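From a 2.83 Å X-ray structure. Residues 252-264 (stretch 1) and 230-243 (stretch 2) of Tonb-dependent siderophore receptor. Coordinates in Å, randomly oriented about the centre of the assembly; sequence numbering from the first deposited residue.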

ATOM      1  N   VAL A 252       9.607  28.743  -2.115  1.00 69.89           N
ATOM      2  CA  VAL A 252       8.297  28.313  -2.582  1.00 66.35           C
ATOM      3  C   VAL A 252       8.470  27.190  -3.608  1.00 64.60           C
ATOM      4  O   VAL A 252       9.229  27.335  -4.568  1.00 61.42           O
ATOM      5  CB  VAL A 252       7.534  29.486  -3.192  1.00 67.41           C
ATOM      6  CG1 VAL A 252       6.228  29.003  -3.769  1.00 69.72           C
ATOM      7  CG2 VAL A 252       7.284  30.560  -2.143  1.00 70.40           C
ATOM      8  N   LEU A 253       7.781  26.070  -3.376  1.00 64.39           N
ATOM      9  CA  LEU A 253       7.787  24.926  -4.281  1.00 60.35           C
ATOM     10  C   LEU A 253       6.440  24.731  -4.937  1.00 61.65           C
ATOM     11  O   LEU A 253       5.388  24.805  -4.305  1.00 67.90           O
ATOM     12  CB  LEU A 253       8.101  23.661  -3.537  1.00 62.33           C
ATOM     13  CG  LEU A 253       9.575  23.436  -3.249  1.00 70.74           C
ATOM     14  CD1 LEU A 253      10.059  24.321  -2.104  1.00 80.47           C
ATOM     15  CD2 LEU A 253       9.793  21.969  -2.906  1.00 68.97           C
ATOM     16  N   LEU A 254       6.475  24.436  -6.219  1.00 61.39           N
ATOM     17  CA  LEU A 254       5.278  24.085  -6.932  1.00 59.89           C
ATOM     18  C   LEU A 254       5.471  22.675  -7.436  1.00 60.96           C
ATOM     19  O   LEU A 254       6.478  22.400  -8.088  1.00 67.77           O
ATOM     20  CB  LEU A 254       5.108  25.023  -8.115  1.00 62.36           C
ATOM     21  CG  LEU A 254       3.870  24.742  -8.962  1.00 65.01           C
ATOM     22  CD1 LEU A 254       2.617  25.104  -8.173  1.00 63.55           C
ATOM     23  CD2 LEU A 254       3.933  25.495 -10.283  1.00 67.73           C
ATOM     24  N   ASP A 255       4.537  21.775  -7.133  1.00 60.23           N
ATOM     25  CA  ASP A 255       4.545  20.435  -7.738  1.00 59.90           C
ATOM     26  C   ASP A 255       3.257  20.218  -8.495  1.00 59.01           C
ATOM     27  O   ASP A 255       2.174  20.260  -7.916  1.00 62.07           O
ATOM     28  CB  ASP A 255       4.678  19.332  -6.683  1.00 61.28           C
ATOM     29  CG  ASP A 255       6.045  19.319  -5.980  1.00 60.03           C
ATOM     30  OD1 ASP A 255       7.099  19.264  -6.647  1.00 54.39           O
ATOM     31  OD2 ASP A 255       6.051  19.344  -4.743  1.00 62.18           O
ATOM     32  N   ILE A 256       3.379  20.006  -9.797  1.00 59.11           N
ATOM     33  CA  ILE A 256       2.244  19.638 -10.636  1.00 57.89           C
ATOM     34  C   ILE A 256       2.560  18.335 -11.335  1.00 56.42           C
ATOM     35  O   ILE A 256       3.540  18.277 -12.084  1.00 54.13           O
ATOM     36  CB  ILE A 256       2.019  20.633 -11.767  1.00 56.82           C
ATOM     37  CG1 ILE A 256       1.703  22.002 -11.205  1.00 59.00           C
ATOM     38  CG2 ILE A 256       0.901  20.133 -12.653  1.00 56.63           C
ATOM     39  CD1 ILE A 256       1.520  23.044 -12.271  1.00 61.77           C
ATOM     40  N   SER A 257       1.740  17.310 -11.107  1.00 54.20           N
ATOM     41  CA  SER A 257       1.937  16.050 -11.791  1.00 57.17           C
ATOM     42  C   SER A 257       0.616  15.456 -12.242  1.00 58.03           C
ATOM     43  O   SER A 257      -0.391  15.616 -11.558  1.00 58.17           O
ATOM     44  CB  SER A 257       2.639  15.042 -10.887  1.00 54.49           C
ATOM     45  OG  SER A 257       1.693  14.423 -10.047  1.00 54.77           O
ATOM     46  N   SER A 258       0.631  14.743 -13.375  1.00 57.80           N
ATOM     47  CA  SER A 258      -0.536  13.955 -13.804  1.00 58.83           C
ATOM     48  C   SER A 258      -0.124  12.546 -14.289  1.00 58.23           C
ATOM     49  O   SER A 258       0.912  12.373 -14.932  1.00 62.69           O
ATOM     50  CB  SER A 258      -1.313  14.715 -14.885  1.00 57.38           C
ATOM     51  OG  SER A 258      -0.673  14.570 -16.128  1.00 58.48           O
ATOM     52  N   SER A 259      -0.930  11.547 -13.951  1.00 55.80           N
ATOM     53  CA  SER A 259      -0.651  10.166 -14.303  1.00 53.09           C
ATOM     54  C   SER A 259      -1.913   9.476 -14.728  1.00 54.87           C
ATOM     55  O   SER A 259      -3.007   9.790 -14.260  1.00 57.56           O
ATOM     56  CB  SER A 259      -0.086   9.403 -13.115  1.00 52.82           C
ATOM     57  OG  SER A 259       1.168   9.933 -12.714  1.00 56.31           O
ATOM     58  N   LYS A 260      -1.735   8.510 -15.614  1.00 55.52           N
ATOM     59  CA  LYS A 260      -2.801   7.656 -16.077  1.00 56.83           C
ATOM     60  C   LYS A 260      -2.299   6.219 -16.061  1.00 55.25           C
ATOM     61  O   LYS A 260      -1.212   5.910 -16.561  1.00 51.98           O
ATOM     62  CB  LYS A 260      -3.210   8.071 -17.492  1.00 64.63           C
ATOM     63  CG  LYS A 260      -3.921   7.004 -18.311  1.00 67.61           C
ATOM     64  CD  LYS A 260      -4.443   7.574 -19.630  1.00 73.38           C
ATOM     65  CE  LYS A 260      -4.706   6.451 -20.639  1.00 80.32           C
ATOM     66  NZ  LYS A 260      -5.471   6.913 -21.825  1.00 77.87           N
ATOM     67  N   GLN A 261      -3.109   5.340 -15.487  1.00 55.65           N
ATOM     68  CA  GLN A 261      -2.821   3.922 -15.493  1.00 56.69           C
ATOM     69  C   GLN A 261      -3.938   3.130 -16.163  1.00 55.04           C
ATOM     70  O   GLN A 261      -5.061   3.102 -15.660  1.00 58.28           O
ATOM     71  CB  GLN A 261      -2.682   3.455 -14.075  1.00 55.45           C
ATOM     72  CG  GLN A 261      -1.270   3.504 -13.554  1.00 54.29           C
ATOM     73  CD  GLN A 261      -1.252   3.190 -12.076  1.00 51.01           C
ATOM     74  OE1 GLN A 261      -2.163   2.511 -11.578  1.00 45.37           O
ATOM     75  NE2 GLN A 261      -0.215   3.659 -11.367  1.00 49.68           N
ATOM     76  N   GLY A 262      -3.632   2.481 -17.277  1.00 51.57           N
ATOM     77  CA  GLY A 262      -4.645   1.702 -17.990  1.00 55.32           C
ATOM     78  C   GLY A 262      -4.226   0.251 -17.926  1.00 55.46           C
ATOM     79  O   GLY A 262      -3.090  -0.082 -18.231  1.00 58.60           O
ATOM     80  N   ASN A 263      -5.123  -0.629 -17.532  1.00 52.77           N
ATOM     81  CA  ASN A 263      -4.729  -2.002 -17.389  1.00 53.88           C
ATOM     82  C   ASN A 263      -4.790  -2.749 -18.700  1.00 56.15           C
ATOM     83  O   ASN A 263      -5.279  -2.231 -19.702  1.00 59.77           O
ATOM     84  CB  ASN A 263      -5.636  -2.687 -16.389  1.00 53.93           C
ATOM     85  CG  ASN A 263      -6.805  -3.332 -17.044  1.00 53.54           C
ATOM     86  OD1 ASN A 263      -7.438  -2.738 -17.891  1.00 51.20           O
ATOM     87  ND2 ASN A 263      -7.093  -4.565 -16.659  1.00 55.27           N
ATOM     88  N   ILE A 264      -4.270  -3.968 -18.677  1.00 58.81           N
ATOM     89  CA  ILE A 264      -4.420  -4.933 -19.766  1.00 61.27           C
ATOM     90  C   ILE A 264      -4.994  -6.214 -19.142  1.00 61.60           C
ATOM     91  O   ILE A 264      -4.289  -6.933 -18.423  1.00 59.02           O
ATOM     92  CB  ILE A 264      -3.082  -5.264 -20.470  1.00 61.79           C
ATOM     93  CG1 ILE A 264      -2.321  -3.997 -20.854  1.00 60.67           C
ATOM     94  CG2 ILE A 264      -3.329  -6.078 -21.724  1.00 63.12           C
ATOM     95  CD1 ILE A 264      -0.825  -4.245 -21.002  1.00 62.05           C
TER
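Stretch 2 (230-243) REGVKNKDISGRLA

Stretch 2 lies beside stretch 1 as an antiparallel β-strand, and the strongest side-chain link between them is the salt bridge of Arg241 with Asp255. Arg241 NE donates to Asp255 OD1 at 2.7 Å, and Arg241 NH2 adds a weak bond to Asp255 OD1 at 3.2 Å, so the carboxylate oxygen meets the guanidinium at its edge, near its plane. Farther along the same face of the sheet, Ser259 OG donates to Asp237 OD1 at 2.6 Å; both side chains are in the m rotamer at chi1. A third polar link closes the far end, where Asn263 ND2 donates to Glu231 OE1 at 3.0 Å. Glu231 precedes the strand, but its CA-to-CB bond points toward stretch 1.

The backbone ladder is unbroken from Leu254 to Ile264. Residues 232-243 and 252-264 are extended, and their N-to-C directions make an angle of 153°, with the axes 4.3 Å apart at closest approach. Six pairs each exchange two hydrogen bonds: Leu254 with Leu242, Ile256 with Gly240, Ser258 with Ile238, Lys260 with Lys236, Gly262 with Lys234 and Ile264 with Gly232. Leu254 N to Leu242 O is 2.9 Å and Leu242 N to Leu254 O 3.0 Å; in the middle, Lys260 N to Lys236 O and Lys236 N to Lys260 O are both 2.8 Å; at the other end, Ile264 N to Gly232 O and Gly232 N to Ile264 O are both 3.0 Å. The alternate residues form non-hydrogen-bonded pairs, in which CA-H groups approach carbonyl oxygens of the neighbouring strand, as with Arg241 CA to Leu254 O at 3.1 Å and Ser259 CA to Lys236 O at 3.2 Å.

This alternation sorts the side chains. The face carrying Asp255, Ser259 and Asn263 also carries Leu253, Ser257 and Gln261, paired in turn with Ala243, Ser239 and Asn235. Ser257 and Ser239 approach closely, with Ser257 CB 3.5 Å from Ser239 CB. Gln261 CG lies 3.3 Å from Asn235 ND2, but the two amide nitrogens, Gln261 NE2 and Asn235 ND2, are both donors and do not bond across their 3.4 Å separation.

On the other face, apolar packing begins with Leu254 CD2 against Leu242 CD1 at 4.0 Å. Ile256 sits opposite Gly240, which brings no side chain to the pair, while Ser258 OG touches Ile238 CG2 at 3.2 Å. Lys260 and Lys236 start side by side, CB to CB at 4.5 Å, and both run out nearly fully extended. Lys234 instead bends, with chi3 and chi4 both m, and its NZ comes within 4.0 Å of Ile264 CG1. Ile264 is covered more by the other stretch than any other residue here; its CD1 folds over Gly232 and reaches 3.9 Å from Val233 N, filling space where a side chain at Gly232 would clash. Together the two stretches bury 1171 Å², summed over both sides.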

ATOM      1  N   ARG A 230      -1.155 -12.310 -13.683  1.00 58.32           N
ATOM      2  CA  ARG A 230      -1.027 -10.917 -13.367  1.00 60.84           C
ATOM      3  C   ARG A 230      -1.609 -10.087 -14.485  1.00 59.12           C
ATOM      4  O   ARG A 230      -1.366 -10.385 -15.646  1.00 54.76           O
ATOM      5  CB  ARG A 230       0.445 -10.555 -13.198  1.00 65.08           C
ATOM      6  CG  ARG A 230       1.119 -11.231 -12.024  1.00 67.18           C
ATOM      7  CD  ARG A 230       2.621 -11.083 -12.125  1.00 70.49           C
ATOM      8  NE  ARG A 230       3.151 -11.771 -13.296  1.00 69.69           N
ATOM      9  CZ  ARG A 230       4.416 -11.661 -13.687  1.00 70.15           C
ATOM     10  NH1 ARG A 230       5.268 -10.897 -13.011  1.00 72.39           N
ATOM     11  NH2 ARG A 230       4.835 -12.305 -14.748  1.00 70.16           N
ATOM     12  N   GLU A 231      -2.346  -9.025 -14.140  1.00 61.57           N
ATOM     13  CA  GLU A 231      -2.873  -8.108 -15.166  1.00 61.15           C
ATOM     14  C   GLU A 231      -1.793  -7.124 -15.544  1.00 60.44           C
ATOM     15  O   GLU A 231      -0.977  -6.728 -14.692  1.00 57.06           O
ATOM     16  CB  GLU A 231      -4.150  -7.382 -14.703  1.00 59.96           C
ATOM     17  CG  GLU A 231      -3.948  -6.191 -13.789  1.00 59.82           C
ATOM     18  CD  GLU A 231      -5.242  -5.456 -13.466  1.00 63.26           C
ATOM     19  OE1 GLU A 231      -6.297  -5.809 -14.027  1.00 59.53           O
ATOM     20  OE2 GLU A 231      -5.205  -4.506 -12.639  1.00 72.21           O
ATOM     21  N   GLY A 232      -1.764  -6.753 -16.822  1.00 59.69           N
ATOM     22  CA  GLY A 232      -0.738  -5.837 -17.313  1.00 64.26           C
ATOM     23  C   GLY A 232      -1.066  -4.396 -16.971  1.00 64.56           C
ATOM     24  O   GLY A 232      -2.165  -4.121 -16.480  1.00 63.29           O
ATOM     25  N   VAL A 233      -0.122  -3.485 -17.237  1.00 65.44           N
ATOM     26  CA  VAL A 233      -0.340  -2.046 -17.042  1.00 67.63           C
ATOM     27  C   VAL A 233       0.416  -1.160 -18.047  1.00 72.56           C
ATOM     28  O   VAL A 233       1.630  -1.297 -18.219  1.00 77.60           O
ATOM     29  CB  VAL A 233       0.105  -1.572 -15.653  1.00 62.19           C
ATOM     30  CG1 VAL A 233      -0.625  -0.289 -15.303  1.00 63.56           C
ATOM     31  CG2 VAL A 233      -0.176  -2.613 -14.598  1.00 61.36           C
ATOM     32  N   LYS A 234      -0.316  -0.254 -18.695  1.00 68.38           N
ATOM     33  CA  LYS A 234       0.265   0.896 -19.375  1.00 65.86           C
ATOM     34  C   LYS A 234       0.239   2.078 -18.404  1.00 64.94           C
ATOM     35  O   LYS A 234      -0.833   2.532 -17.993  1.00 65.40           O
ATOM     36  CB  LYS A 234      -0.537   1.237 -20.632  1.00 67.02           C
ATOM     37  CG  LYS A 234      -0.727   0.057 -21.575  1.00 69.75           C
ATOM     38  CD  LYS A 234      -1.356   0.464 -22.911  1.00 76.41           C
ATOM     39  CE  LYS A 234      -2.879   0.639 -22.864  1.00 77.27           C
ATOM     40  NZ  LYS A 234      -3.625  -0.530 -22.312  1.00 74.41           N
ATOM     41  N   ASN A 235       1.412   2.543 -17.999  1.00 64.18           N
ATOM     42  CA  ASN A 235       1.527   3.754 -17.192  1.00 62.45           C
ATOM     43  C   ASN A 235       1.890   4.937 -18.074  1.00 61.92           C
ATOM     44  O   ASN A 235       2.685   4.809 -18.998  1.00 58.27           O
ATOM     45  CB  ASN A 235       2.614   3.597 -16.120  1.00 61.50           C
ATOM     46  CG  ASN A 235       2.338   2.457 -15.159  1.00 68.70           C
ATOM     47  OD1 ASN A 235       2.516   1.289 -15.508  1.00 76.50           O
ATOM     48  ND2 ASN A 235       1.924   2.788 -13.923  1.00 69.09           N
ATOM     49  N   LYS A 236       1.329   6.102 -17.772  1.00 65.09           N
ATOM     50  CA  LYS A 236       1.786   7.359 -18.379  1.00 63.75           C
ATOM     51  C   LYS A 236       1.911   8.359 -17.267  1.00 61.35           C
ATOM     52  O   LYS A 236       0.940   8.630 -16.577  1.00 60.13           O
ATOM     53  CB  LYS A 236       0.801   7.825 -19.434  1.00 68.26           C
ATOM     54  CG  LYS A 236       0.680   6.824 -20.582  1.00 74.01           C
ATOM     55  CD  LYS A 236      -0.157   7.366 -21.712  1.00 77.85           C
ATOM     56  CE  LYS A 236      -0.182   6.395 -22.880  1.00 86.38           C
ATOM     57  NZ  LYS A 236      -1.057   6.888 -23.994  1.00 84.96           N
ATOM     58  N   ASP A 237       3.120   8.865 -17.044  1.00 62.35           N
ATOM     59  CA  ASP A 237       3.383   9.735 -15.883  1.00 60.97           C
ATOM     60  C   ASP A 237       4.135  10.964 -16.336  1.00 57.65           C
ATOM     61  O   ASP A 237       5.101  10.846 -17.091  1.00 59.26           O
ATOM     62  CB  ASP A 237       4.216   9.013 -14.827  1.00 57.95           C
ATOM     63  CG  ASP A 237       3.544   7.770 -14.317  1.00 65.79           C
ATOM     64  OD1 ASP A 237       2.616   7.881 -13.484  1.00 64.94           O
ATOM     65  OD2 ASP A 237       3.949   6.665 -14.747  1.00 76.52           O
ATOM     66  N   ILE A 238       3.714  12.129 -15.865  1.00 50.91           N
ATOM     67  CA  ILE A 238       4.452  13.341 -16.125  1.00 53.80           C
ATOM     68  C   ILE A 238       4.418  14.191 -14.854  1.00 55.34           C
ATOM     69  O   ILE A 238       3.387  14.263 -14.188  1.00 56.67           O
ATOM     70  CB  ILE A 238       3.829  14.089 -17.315  1.00 56.94           C
ATOM     71  CG1 ILE A 238       4.618  15.354 -17.664  1.00 56.75           C
ATOM     72  CG2 ILE A 238       2.366  14.403 -17.035  1.00 55.94           C
ATOM     73  CD1 ILE A 238       5.746  15.092 -18.635  1.00 59.89           C
ATOM     74  N   SER A 239       5.537  14.811 -14.492  1.00 54.36           N
ATOM     75  CA  SER A 239       5.579  15.554 -13.235  1.00 57.11           C
ATOM     76  C   SER A 239       6.599  16.671 -13.213  1.00 56.48           C
ATOM     77  O   SER A 239       7.766  16.480 -13.579  1.00 56.77           O
ATOM     78  CB  SER A 239       5.892  14.619 -12.074  1.00 60.56           C
ATOM     79  OG  SER A 239       6.360  15.364 -10.952  1.00 66.09           O
ATOM     80  N   GLY A 240       6.157  17.830 -12.739  1.00 57.92           N
ATOM     81  CA  GLY A 240       6.968  19.047 -12.800  1.00 57.89           C
ATOM     82  C   GLY A 240       7.096  19.726 -11.469  1.00 53.16           C
ATOM     83  O   GLY A 240       6.156  19.771 -10.700  1.00 51.48           O
ATOM     84  N   ARG A 241       8.281  20.252 -11.203  1.00 55.81           N
ATOM     85  CA  ARG A 241       8.549  21.026 -10.004  1.00 55.47           C
ATOM     86  C   ARG A 241       9.208  22.337 -10.345  1.00 56.68           C
ATOM     87  O   ARG A 241      10.133  22.370 -11.162  1.00 57.76           O
ATOM     88  CB  ARG A 241       9.506  20.276  -9.127  1.00 61.68           C
ATOM     89  CG  ARG A 241       9.980  21.098  -7.943  1.00 68.32           C
ATOM     90  CD  ARG A 241      10.676  20.191  -6.937  1.00 66.20           C
ATOM     91  NE  ARG A 241       9.739  19.263  -6.314  1.00 64.22           N
ATOM     92  CZ  ARG A 241      10.096  18.179  -5.641  1.00 66.04           C
ATOM     93  NH1 ARG A 241      11.381  17.875  -5.470  1.00 64.93           N
ATOM     94  NH2 ARG A 241       9.152  17.405  -5.126  1.00 67.73           N
ATOM     95  N   LEU A 242       8.741  23.419  -9.727  1.00 57.93           N
ATOM     96  CA  LEU A 242       9.443  24.706  -9.784  1.00 61.16           C
ATOM     97  C   LEU A 242       9.856  25.091  -8.388  1.00 60.45           C
ATOM     98  O   LEU A 242       9.030  25.043  -7.487  1.00 66.17           O
ATOM     99  CB  LEU A 242       8.556  25.824 -10.315  1.00 61.82           C
ATOM    100  CG  LEU A 242       8.105  25.735 -11.764  1.00 62.58           C
ATOM    101  CD1 LEU A 242       7.211  26.940 -12.064  1.00 63.23           C
ATOM    102  CD2 LEU A 242       9.275  25.646 -12.729  1.00 60.51           C
ATOM    103  N   ALA A 243      11.116  25.485  -8.224  1.00 56.65           N
ATOM    104  CA  ALA A 243      11.645  25.876  -6.940  1.00 56.50           C
ATOM    105  C   ALA A 243      12.060  27.307  -7.031  1.00 60.23           C
ATOM    106  O   ALA A 243      12.767  27.690  -7.962  1.00 61.57           O
ATOM    107  CB  ALA A 243      12.833  25.024  -6.589  1.00 59.83           C
TER